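Local structure of beta-galactosidase (Marinomonas sp. ef1, 6Y2K) at residues Tyr487-Thr497 against Arg575-Ile583; Val412-Cys421 against Tyr435-Met446. The protein hydrolyses terminal beta-D-galactosyl residues as a cold-active GH42 beta-galactosidase that assembles into hexamers. All coordinates share one frame; numbering follows the deposited sequence. Where two conformers were deposited one is given.

In the fold
Both contacts belong to the trimerisation domain, which follows the TIM barrel in the chain, and both draw on one mixed sheet. Contact 1 joins two neighbouring parallel strands, 490-493 and 576-579; contact 2 lays helix 435-448 on strand 412-415, with strand 467-470 lying between 412-415 and 490-493 in the sheet. Their centres are about 12 Å apart, and Trp438 of the helix bridges them: its CZ3 lies 3.6 Å from Cys582 CB and its CZ2 3.9 Å from Pro495 CD. No other subunit touches any of the four segments. Glycerol, probably from the crystallisation liquor, lies about 5 Å from the Arg496 side chain in contact 1 and about 3 Å from that of Phe436 in contact 2.

Contact 1. Residues Tyr487-Thr497 against Arg575-Ile583; sequences YQGVLLAGPRT and RHYYLGSCI
Arg575 reaches back over the Tyr487-Gly489 loop that leads into strand 490-493, where its NH1 donates to Gly489 O at 2.8 Å, in the guanidinium plane, and to Tyr487 O at 3.1 Å, tilted out of that plane. A bend at chi3 (-71°) turns the guanidinium back over the chain, and one of its faces meets Gln488 O. One water joins NH2 to Tyr487 O, and another joins that oxygen to His576 NE2. Beyond this end the strands run parallel: Leu491 N donates to Arg575 O, Tyr577 N to Leu491 O, Ala493 N to Tyr577 O and Leu579 N to Ala493 O (2.8 Å). Pro495, lacking an N-H, ends the pattern, its CD resting 4.0 Å from Leu579 CG. On one face Leu492 CD1 lies 3.9 Å from Tyr577 CB, the two side chains crossing at about a right angle; on the other Ala493 CB meets Tyr578 CD1. The Tyr578 hydroxyl is held by Glu551 and accepts a hydrogen bond from a water that also donates to Thr497 O. Strand 467-470 pairs with the far edge of 490-493, strand 568-573 flanks 576-579, and Leu595 of helix 585-598 covers Val490, Leu492 and Tyr577.

Contact 2. Residues Val412-Cys421 against Tyr435-Met446; sequences VALMFDYDAC and YFFWCYRMYEAM
Tyr435, at the start of the helix, pushes its ring between Phe416 and the first turn of helix 418-426. With CG anti to the backbone N (chi1 176°), the ring extends to the opposite segment, where its OH accepts a nearly straight bond from Asp417 N at 3.0 Å and donates to a water that in turn donates to Met415 O. Cys421 N and Ala420 CB lie over one face of the ring, Cys439 SG over the other. Cys421 CB packs 3.4 Å from Tyr435 CD2. Replacing Tyr435 by an alanine would probably open a gap between Phe416 and Cys421 and leave the Asp417 N-H without its acceptor. Phe416 presents a face to Tyr435 CE2, 3.6 Å from its own CE2, the ring planes inclined at 44°; its CE2 also meets Phe436 CD2, and its CD2 lies 4.0 Å from Cys439 SG. Leu414 points CD1 at the helix backbone, 3.7 Å from Cys439 O and 4.0 Å from Tyr443 CB. The helix, antiparallel to strand 412-415, covers one face of the parallel part of a mixed sheet, where 412-415 lies between 453-456 and 467-470, an alpha/beta arrangement consistent with the glutaminase I-like fold of this domain.

Contact 1. Residues Tyr487-Thr497 against Arg575-Ile583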
loop_
_atom_site.group_PDB
_atom_site.type_symbol
_atom_site.label_atom_id
_atom_site.label_comp_id
_atom_site.label_asym_id
_atom_site.label_seq_id
_atom_site.Cartn_x
_atom_site.Cartn_y
_atom_site.Cartn_z
ATOM N N TYR A 487 18.789 -1.942 49.255
ATOM C CA TYR A 487 18.391 -3.089 48.432
ATOM C C TYR A 487 19.626 -3.752 47.828
ATOM O O TYR A 487 20.508 -3.067 47.297
ATOM C CB TYR A 487 17.400 -2.643 47.338
ATOM C CG TYR A 487 16.986 -3.708 46.347
ATOM C CD1 TYR A 487 16.305 -4.851 46.755
ATOM C CD2 TYR A 487 17.259 -3.555 44.984
ATOM C CE1 TYR A 487 15.921 -5.820 45.836
ATOM C CE2 TYR A 487 16.879 -4.512 44.060
ATOM C CZ TYR A 487 16.215 -5.639 44.486
ATOM O OH TYR A 487 15.854 -6.574 43.562
ATOM N N GLN A 488 19.693 -5.078 47.953
ATOM C CA GLN A 488 20.859 -5.868 47.532
ATOM C C GLN A 488 20.710 -6.525 46.150
ATOM O O GLN A 488 21.686 -7.058 45.625
ATOM C CB GLN A 488 21.167 -6.949 48.584
ATOM C CG GLN A 488 21.597 -6.395 49.945
ATOM C CD GLN A 488 22.823 -5.496 49.854
ATOM O OE1 GLN A 488 23.943 -5.967 49.615
ATOM N NE2 GLN A 488 22.627 -4.202 50.069
ATOM N N GLY A 489 19.509 -6.494 45.566
ATOM C CA GLY A 489 19.294 -7.041 44.221
ATOM C C GLY A 489 19.661 -6.045 43.126
ATOM O O GLY A 489 20.388 -5.071 43.371
ATOM N N VAL A 490 19.144 -6.292 41.920
ATOM C CA VAL A 490 19.409 -5.452 40.754
ATOM C C VAL A 490 18.241 -4.484 40.536
ATOM O O VAL A 490 17.098 -4.902 40.501
ATOM C CB VAL A 490 19.639 -6.317 39.493
ATOM C CG1 VAL A 490 19.852 -5.445 38.260
ATOM C CG2 VAL A 490 20.835 -7.242 39.701
ATOM N N LEU A 491 18.545 -3.196 40.389
ATOM C CA LEU A 491 17.530 -2.147 40.206
ATOM C C LEU A 491 17.554 -1.560 38.801
ATOM O O LEU A 491 18.615 -1.137 38.329
ATOM C CB LEU A 491 17.764 -1.003 41.203
ATOM C CG LEU A 491 16.881 0.244 41.058
ATOM C CD1 LEU A 491 15.420 -0.079 41.353
ATOM C CD2 LEU A 491 17.382 1.381 41.947
ATOM N N LEU A 492 16.378 -1.502 38.170
ATOM C CA LEU A 492 16.146 -0.673 36.978
ATOM C C LEU A 492 15.071 0.375 37.287
ATOM O O LEU A 492 13.906 0.032 37.531
ATOM C CB LEU A 492 15.712 -1.537 35.787
ATOM C CG LEU A 492 15.345 -0.778 34.495
ATOM C CD1 LEU A 492 16.530 0.038 34.005
ATOM C CD2 LEU A 492 14.849 -1.717 33.404
ATOM N N ALA A 493 15.466 1.643 37.285
ATOM C CA ALA A 493 14.536 2.757 37.410
ATOM C C ALA A 493 14.222 3.289 36.016
ATOM O O ALA A 493 15.127 3.580 35.239
ATOM C CB ALA A 493 15.126 3.855 38.273
ATOM N N GLY A 494 12.935 3.399 35.705
ATOM C CA GLY A 494 12.491 3.802 34.384
ATOM C C GLY A 494 12.275 5.295 34.269
ATOM O O GLY A 494 12.438 6.032 35.250
ATOM N N PRO A 495 11.910 5.769 33.063
ATOM C CA PRO A 495 11.779 7.213 32.849
ATOM C C PRO A 495 10.744 7.871 33.768
ATOM O O PRO A 495 9.740 7.246 34.121
ATOM C CB PRO A 495 11.341 7.323 31.387
ATOM C CG PRO A 495 11.774 6.041 30.759
ATOM C CD PRO A 495 11.685 5.001 31.828
ATOM N N ARG A 496 11.015 9.120 34.138
ATOM C CA ARG A 496 10.168 9.916 35.037
ATOM C C ARG A 496 10.246 9.496 36.516
ATOM O O ARG A 496 9.589 10.120 37.350
ATOM C CB ARG A 496 8.702 9.987 34.545
ATOM C CG ARG A 496 8.592 10.312 33.059
ATOM C CD ARG A 496 7.177 10.375 32.525
ATOM N NE ARG A 496 6.497 11.619 32.877
ATOM C CZ ARG A 496 5.387 12.075 32.296
ATOM N NH1 ARG A 496 4.781 11.392 31.323
ATOM N NH2 ARG A 496 4.866 13.220 32.705
ATOM N N THR A 497 11.062 8.493 36.852
ATOM C CA THR A 497 11.298 8.129 38.251
ATOM C C THR A 497 11.993 9.288 38.992
ATOM O O THR A 497 12.986 9.846 38.508
ATOM C CB THR A 497 12.131 6.841 38.387
ATOM O OG1 THR A 497 11.380 5.719 37.884
ATOM C CG2 THR A 497 12.522 6.582 39.855
ATOM N N ARG A 575 24.824 -2.967 40.182
ATOM C CA ARG A 575 23.446 -3.389 40.424
ATOM C C ARG A 575 22.395 -2.274 40.248
ATOM O O ARG A 575 21.230 -2.492 40.573
ATOM C CB ARG A 575 23.336 -3.982 41.837
ATOM C CG ARG A 575 24.221 -5.199 42.083
ATOM C CD ARG A 575 23.928 -5.854 43.432
ATOM N NE ARG A 575 24.392 -5.034 44.559
ATOM C CZ ARG A 575 23.666 -4.148 45.258
ATOM N NH1 ARG A 575 22.373 -3.911 44.998
ATOM N NH2 ARG A 575 24.251 -3.477 46.253
ATOM N N HIS A 576 22.784 -1.105 39.735
ATOM C CA HIS A 576 21.862 0.033 39.600
ATOM C C HIS A 576 21.854 0.597 38.177
ATOM O O HIS A 576 22.906 0.933 37.635
ATOM C CB HIS A 576 22.227 1.130 40.603
ATOM C CG HIS A 576 22.345 0.636 42.013
ATOM N ND1 HIS A 576 23.547 0.261 42.576
ATOM C CD2 HIS A 576 21.404 0.426 42.964
ATOM C CE1 HIS A 576 23.342 -0.147 43.817
ATOM N NE2 HIS A 576 22.049 -0.057 44.078
ATOM N N TYR A 577 20.658 0.704 37.587
ATOM C CA TYR A 577 20.480 1.189 36.207
ATOM C C TYR A 577 19.310 2.165 36.117
ATOM O O TYR A 577 18.331 2.027 36.853
ATOM C CB TYR A 577 20.273 -0.000 35.251
ATOM C CG TYR A 577 21.443 -0.961 35.297
ATOM C CD1 TYR A 577 21.540 -1.924 36.305
ATOM C CD2 TYR A 577 22.484 -0.867 34.375
ATOM C CE1 TYR A 577 22.631 -2.777 36.379
ATOM C CE2 TYR A 577 23.576 -1.721 34.430
ATOM C CZ TYR A 577 23.645 -2.673 35.434
ATOM O OH TYR A 577 24.728 -3.520 35.507
ATOM N N TYR A 578 19.453 3.163 35.245
ATOM C CA TYR A 578 18.404 4.128 34.923
ATOM C C TYR A 578 18.119 4.119 33.413
ATOM O O TYR A 578 19.050 4.162 32.597
ATOM C CB TYR A 578 18.795 5.554 35.342
ATOM C CG TYR A 578 17.692 6.561 35.072
ATOM C CD1 TYR A 578 16.614 6.683 35.943
ATOM C CD2 TYR A 578 17.698 7.357 33.920
ATOM C CE1 TYR A 578 15.581 7.579 35.682
ATOM C CE2 TYR A 578 16.675 8.265 33.660
ATOM C CZ TYR A 578 15.616 8.366 34.541
ATOM O OH TYR A 578 14.586 9.254 34.308
ATOM N N LEU A 579 16.831 4.099 33.067
ATOM C CA LEU A 579 16.362 4.182 31.686
ATOM C C LEU A 579 15.622 5.504 31.514
ATOM O O LEU A 579 14.668 5.771 32.237
ATOM C CB LEU A 579 15.435 2.997 31.391
ATOM C CG LEU A 579 14.641 2.954 30.073
ATOM C CD1 LEU A 579 15.571 2.921 28.871
ATOM C CD2 LEU A 579 13.711 1.751 30.071
ATOM N N GLY A 580 16.045 6.311 30.548
ATOM C CA GLY A 580 15.508 7.655 30.340
ATOM C C GLY A 580 14.584 7.840 29.146
ATOM O O GLY A 580 14.006 8.914 28.992
ATOM N N SER A 581 14.458 6.822 28.287
ATOM C CA SER A 581 13.523 6.863 27.154
ATOM C C SER A 581 12.683 5.595 27.105
ATOM O O SER A 581 13.133 4.537 27.576
ATOM C CB SER A 581 14.276 7.028 25.830
ATOM O OG SER A 581 15.043 8.232 25.808
ATOM N N CYS A 582 11.471 5.705 26.549
ATOM C CA CYS A 582 10.577 4.550 26.396
ATOM C C CYS A 582 10.992 3.713 25.179
ATOM O O CYS A 582 10.461 3.839 24.068
ATOM C CB CYS A 582 9.103 4.963 26.346
ATOM S SG CYS A 582 8.546 5.746 27.886
ATOM N N ILE A 583 11.989 2.874 25.426
ATOM C CA ILE A 583 12.547 1.979 24.416
ATOM C C ILE A 583 11.518 0.944 23.970
ATOM O O ILE A 583 10.587 0.608 24.719
ATOM C CB ILE A 583 13.849 1.306 24.907
ATOM C CG1 ILE A 583 13.634 0.534 26.223
ATOM C CG2 ILE A 583 14.944 2.359 25.053
ATOM C CD1 ILE A 583 14.839 -0.229 26.728
HETATM O O HOH W 1 20.949 -0.615 46.589
HETATM O O HOH W 2 23.263 -1.435 47.796
HETATM O O HOH W 3 13.390 10.999 36.063
#

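Contact 2. Residues Val412-Cys421 against Tyr435-Met446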
loop_
_atom_site.group_PDB
_atom_site.type_symbol
_atom_site.label_atom_id
_atom_site.label_comp_id
_atom_site.label_asym_id
_atom_site.label_seq_id
_atom_site.Cartn_x
_atom_site.Cartn_y
_atom_site.Cartn_z
ATOM N N VAL A 412 11.284 -11.578 40.331
ATOM C CA VAL A 412 11.293 -10.267 39.691
ATOM C C VAL A 412 10.089 -9.486 40.195
ATOM O O VAL A 412 8.973 -10.009 40.188
ATOM C CB VAL A 412 11.207 -10.386 38.152
ATOM C CG1 VAL A 412 11.168 -9.009 37.500
ATOM C CG2 VAL A 412 12.381 -11.197 37.623
ATOM N N ALA A 413 10.326 -8.244 40.626
ATOM C CA ALA A 413 9.269 -7.340 41.070
ATOM C C ALA A 413 9.158 -6.127 40.145
ATOM O O ALA A 413 10.173 -5.539 39.744
ATOM C CB ALA A 413 9.520 -6.889 42.501
ATOM N N LEU A 414 7.917 -5.777 39.812
ATOM C CA LEU A 414 7.582 -4.542 39.108
ATOM C C LEU A 414 6.791 -3.678 40.091
ATOM O O LEU A 414 5.747 -4.099 40.571
ATOM C CB LEU A 414 6.743 -4.872 37.874
ATOM C CG LEU A 414 6.325 -3.715 36.953
ATOM C CD1 LEU A 414 6.026 -4.244 35.559
ATOM C CD2 LEU A 414 5.125 -2.930 37.481
ATOM N N MET A 415 7.291 -2.488 40.406
ATOM C CA MET A 415 6.632 -1.602 41.376
ATOM C C MET A 415 5.565 -0.734 40.706
ATOM O O MET A 415 5.894 0.116 39.861
ATOM C CB MET A 415 7.663 -0.705 42.068
ATOM C CG MET A 415 7.102 0.212 43.153
ATOM S SD MET A 415 8.399 1.057 44.080
ATOM C CE MET A 415 8.985 -0.307 45.083
ATOM N N PHE A 416 4.305 -0.946 41.101
ATOM C CA PHE A 416 3.163 -0.173 40.621
ATOM C C PHE A 416 2.636 0.716 41.750
ATOM O O PHE A 416 2.333 0.222 42.836
ATOM C CB PHE A 416 2.052 -1.113 40.150
ATOM C CG PHE A 416 0.920 -0.410 39.456
ATOM C CD1 PHE A 416 -0.150 0.104 40.184
ATOM C CD2 PHE A 416 0.935 -0.230 38.077
ATOM C CE1 PHE A 416 -1.190 0.762 39.552
ATOM C CE2 PHE A 416 -0.101 0.439 37.439
ATOM C CZ PHE A 416 -1.167 0.932 38.177
ATOM N N ASP A 417 2.517 2.013 41.470
ATOM C CA ASP A 417 2.119 3.013 42.454
ATOM C C ASP A 417 0.921 3.801 41.907
ATOM O O ASP A 417 1.060 4.524 40.923
ATOM C CB ASP A 417 3.312 3.940 42.728
ATOM C CG ASP A 417 3.126 4.795 43.965
ATOM O OD1 ASP A 417 3.495 4.345 45.071
ATOM O OD2 ASP A 417 2.631 5.930 43.824
ATOM N N TYR A 418 -0.249 3.657 42.541
ATOM C CA TYR A 418 -1.441 4.412 42.120
ATOM C C TYR A 418 -1.222 5.933 42.156
ATOM O O TYR A 418 -1.690 6.652 41.272
ATOM C CB TYR A 418 -2.677 4.006 42.933
ATOM C CG TYR A 418 -3.167 2.627 42.571
ATOM C CD1 TYR A 418 -4.043 2.434 41.502
ATOM C CD2 TYR A 418 -2.739 1.506 43.280
ATOM C CE1 TYR A 418 -4.484 1.162 41.155
ATOM C CE2 TYR A 418 -3.174 0.231 42.940
ATOM C CZ TYR A 418 -4.045 0.066 41.876
ATOM O OH TYR A 418 -4.471 -1.196 41.534
ATOM N N ASP A 419 -0.474 6.412 43.143
ATOM C CA ASP A 419 -0.193 7.837 43.233
ATOM C C ASP A 419 0.613 8.328 42.028
ATOM O O ASP A 419 0.323 9.399 41.492
ATOM C CB ASP A 419 0.508 8.196 44.546
ATOM C CG ASP A 419 0.358 9.653 44.895
ATOM O OD1 ASP A 419 -0.744 10.028 45.354
ATOM O OD2 ASP A 419 1.332 10.419 44.701
ATOM N N ALA A 420 1.603 7.540 41.599
ATOM C CA ALA A 420 2.364 7.827 40.374
ATOM C C ALA A 420 1.453 7.814 39.142
ATOM O O ALA A 420 1.544 8.700 38.292
ATOM C CB ALA A 420 3.505 6.829 40.191
ATOM N N CYS A 421 0.571 6.821 39.068
ATOM C CA CYS A 421 -0.419 6.744 37.986
ATOM C C CYS A 421 -1.245 8.030 37.853
ATOM O O CYS A 421 -1.388 8.574 36.753
ATOM C CB CYS A 421 -1.350 5.548 38.196
ATOM S SG CYS A 421 -2.369 5.180 36.763
ATOM N N TYR A 435 1.102 5.975 31.936
ATOM C CA TYR A 435 1.789 5.189 32.966
ATOM C C TYR A 435 1.393 3.718 32.903
ATOM O O TYR A 435 2.252 2.844 32.854
ATOM C CB TYR A 435 1.471 5.733 34.349
ATOM C CG TYR A 435 2.045 4.943 35.522
ATOM C CD1 TYR A 435 3.409 4.928 35.774
ATOM C CD2 TYR A 435 1.215 4.224 36.386
ATOM C CE1 TYR A 435 3.941 4.233 36.857
ATOM C CE2 TYR A 435 1.736 3.529 37.472
ATOM C CZ TYR A 435 3.097 3.544 37.706
ATOM O OH TYR A 435 3.635 2.869 38.777
ATOM N N PHE A 436 0.093 3.460 32.894
ATOM C CA PHE A 436 -0.403 2.088 32.855
ATOM C C PHE A 436 0.092 1.326 31.619
ATOM O O PHE A 436 0.493 0.161 31.726
ATOM C CB PHE A 436 -1.936 2.045 32.922
ATOM C CG PHE A 436 -2.478 0.667 33.156
ATOM C CD1 PHE A 436 -2.619 -0.228 32.103
ATOM C CD2 PHE A 436 -2.808 0.251 34.434
ATOM C CE1 PHE A 436 -3.097 -1.504 32.325
ATOM C CE2 PHE A 436 -3.287 -1.026 34.663
ATOM C CZ PHE A 436 -3.435 -1.902 33.607
ATOM N N PHE A 437 0.061 1.980 30.455
ATOM C CA PHE A 437 0.503 1.345 29.208
ATOM C C PHE A 437 1.986 0.970 29.320
ATOM O O PHE A 437 2.382 -0.130 28.946
ATOM C CB PHE A 437 0.332 2.265 27.989
ATOM C CG PHE A 437 -1.096 2.562 27.591
ATOM C CD1 PHE A 437 -2.198 2.283 28.409
ATOM C CD2 PHE A 437 -1.326 3.226 26.385
ATOM C CE1 PHE A 437 -3.484 2.622 28.008
ATOM C CE2 PHE A 437 -2.610 3.562 25.985
ATOM C CZ PHE A 437 -3.689 3.260 26.799
ATOM N N TRP A 438 2.793 1.899 29.818
ATOM C CA TRP A 438 4.236 1.686 29.969
ATOM C C TRP A 438 4.522 0.523 30.929
ATOM O O TRP A 438 5.330 -0.347 30.604
ATOM C CB TRP A 438 4.925 2.979 30.427
ATOM C CG TRP A 438 6.400 2.841 30.720
ATOM C CD1 TRP A 438 7.007 3.075 31.908
ATOM C CD2 TRP A 438 7.438 2.440 29.808
ATOM N NE1 TRP A 438 8.358 2.846 31.811
ATOM C CE2 TRP A 438 8.655 2.455 30.534
ATOM C CE3 TRP A 438 7.460 2.064 28.458
ATOM C CZ2 TRP A 438 9.894 2.119 29.948
ATOM C CZ3 TRP A 438 8.689 1.722 27.872
ATOM C CH2 TRP A 438 9.887 1.741 28.627
ATOM N N CYS A 439 3.833 0.497 32.077
ATOM C CA CYS A 439 3.962 -0.614 33.036
ATOM C C CYS A 439 3.591 -1.951 32.379
ATOM O O CYS A 439 4.325 -2.944 32.495
ATOM C CB CYS A 439 3.101 -0.387 34.286
ATOM S SG CYS A 439 3.625 0.946 35.394
ATOM N N TYR A 440 2.481 -1.944 31.643
ATOM C CA TYR A 440 1.987 -3.134 30.952
ATOM C C TYR A 440 2.972 -3.629 29.893
ATOM O O TYR A 440 3.189 -4.823 29.781
ATOM C CB TYR A 440 0.631 -2.850 30.294
ATOM C CG TYR A 440 -0.095 -4.074 29.799
ATOM C CD1 TYR A 440 0.101 -4.555 28.503
ATOM C CD2 TYR A 440 -0.997 -4.750 30.618
ATOM C CE1 TYR A 440 -0.575 -5.676 28.047
ATOM C CE2 TYR A 440 -1.685 -5.865 30.160
ATOM C CZ TYR A 440 -1.464 -6.328 28.879
ATOM O OH TYR A 440 -2.154 -7.424 28.424
ATOM N N ARG A 441 3.562 -2.710 29.129
ATOM C CA ARG A 441 4.535 -3.088 28.086
ATOM C C ARG A 441 5.893 -3.548 28.658
ATOM O O ARG A 441 6.548 -4.417 28.065
ATOM C CB ARG A 441 4.713 -1.960 27.068
ATOM C CG ARG A 441 3.449 -1.621 26.287
ATOM C CD ARG A 441 2.941 -2.786 25.451
ATOM N NE ARG A 441 1.647 -2.510 24.821
ATOM C CZ ARG A 441 0.924 -3.410 24.150
ATOM N NH1 ARG A 441 1.355 -4.659 23.991
ATOM N NH2 ARG A 441 -0.241 -3.063 23.618
ATOM N N MET A 442 6.297 -2.995 29.801
ATOM C CA MET A 442 7.477 -3.522 30.517
ATOM C C MET A 442 7.175 -4.943 31.016
ATOM O O MET A 442 8.011 -5.836 30.895
ATOM C CB MET A 442 7.903 -2.618 31.680
ATOM C CG MET A 442 8.466 -1.266 31.246
ATOM S SD MET A 442 9.530 -0.509 32.491
ATOM C CE MET A 442 11.078 -1.339 32.154
ATOM N N TYR A 443 5.958 -5.140 31.529
ATOM C CA TYR A 443 5.504 -6.442 32.010
ATOM C C TYR A 443 5.435 -7.480 30.879
ATOM O O TYR A 443 5.874 -8.619 31.056
ATOM C CB TYR A 443 4.148 -6.295 32.712
ATOM C CG TYR A 443 3.583 -7.576 33.289
ATOM C CD1 TYR A 443 3.972 -8.034 34.555
ATOM C CD2 TYR A 443 2.645 -8.316 32.584
ATOM C CE1 TYR A 443 3.432 -9.196 35.095
ATOM C CE2 TYR A 443 2.106 -9.480 33.105
ATOM C CZ TYR A 443 2.503 -9.919 34.357
ATOM O OH TYR A 443 1.959 -11.078 34.847
ATOM N N GLU A 444 4.888 -7.081 29.729
ATOM C CA GLU A 444 4.828 -7.945 28.545
ATOM C C GLU A 444 6.208 -8.462 28.133
ATOM O O GLU A 444 6.355 -9.645 27.825
ATOM C CB GLU A 444 4.178 -7.209 27.369
ATOM C CG GLU A 444 4.158 -7.979 26.057
ATOM C CD GLU A 444 3.498 -7.201 24.930
ATOM O OE1 GLU A 444 2.681 -7.790 24.193
ATOM O OE2 GLU A 444 3.805 -6.000 24.780
ATOM N N ALA A 445 7.197 -7.571 28.122
ATOM C CA ALA A 445 8.586 -7.945 27.823
ATOM C C ALA A 445 9.140 -8.990 28.811
ATOM O O ALA A 445 9.777 -9.963 28.396
ATOM C CB ALA A 445 9.472 -6.706 27.801
ATOM N N MET A 446 8.881 -8.792 30.104
ATOM C CA MET A 446 9.256 -9.774 31.142
ATOM C C MET A 446 8.618 -11.128 30.868
ATOM O O MET A 446 9.281 -12.177 30.957
ATOM C CB MET A 446 8.809 -9.315 32.532
ATOM C CG MET A 446 9.533 -8.100 33.089
ATOM S SD MET A 446 8.764 -7.591 34.641
ATOM C CE MET A 446 9.860 -6.258 35.075
HETATM O O HOH W 4 6.474 2.739 39.405
#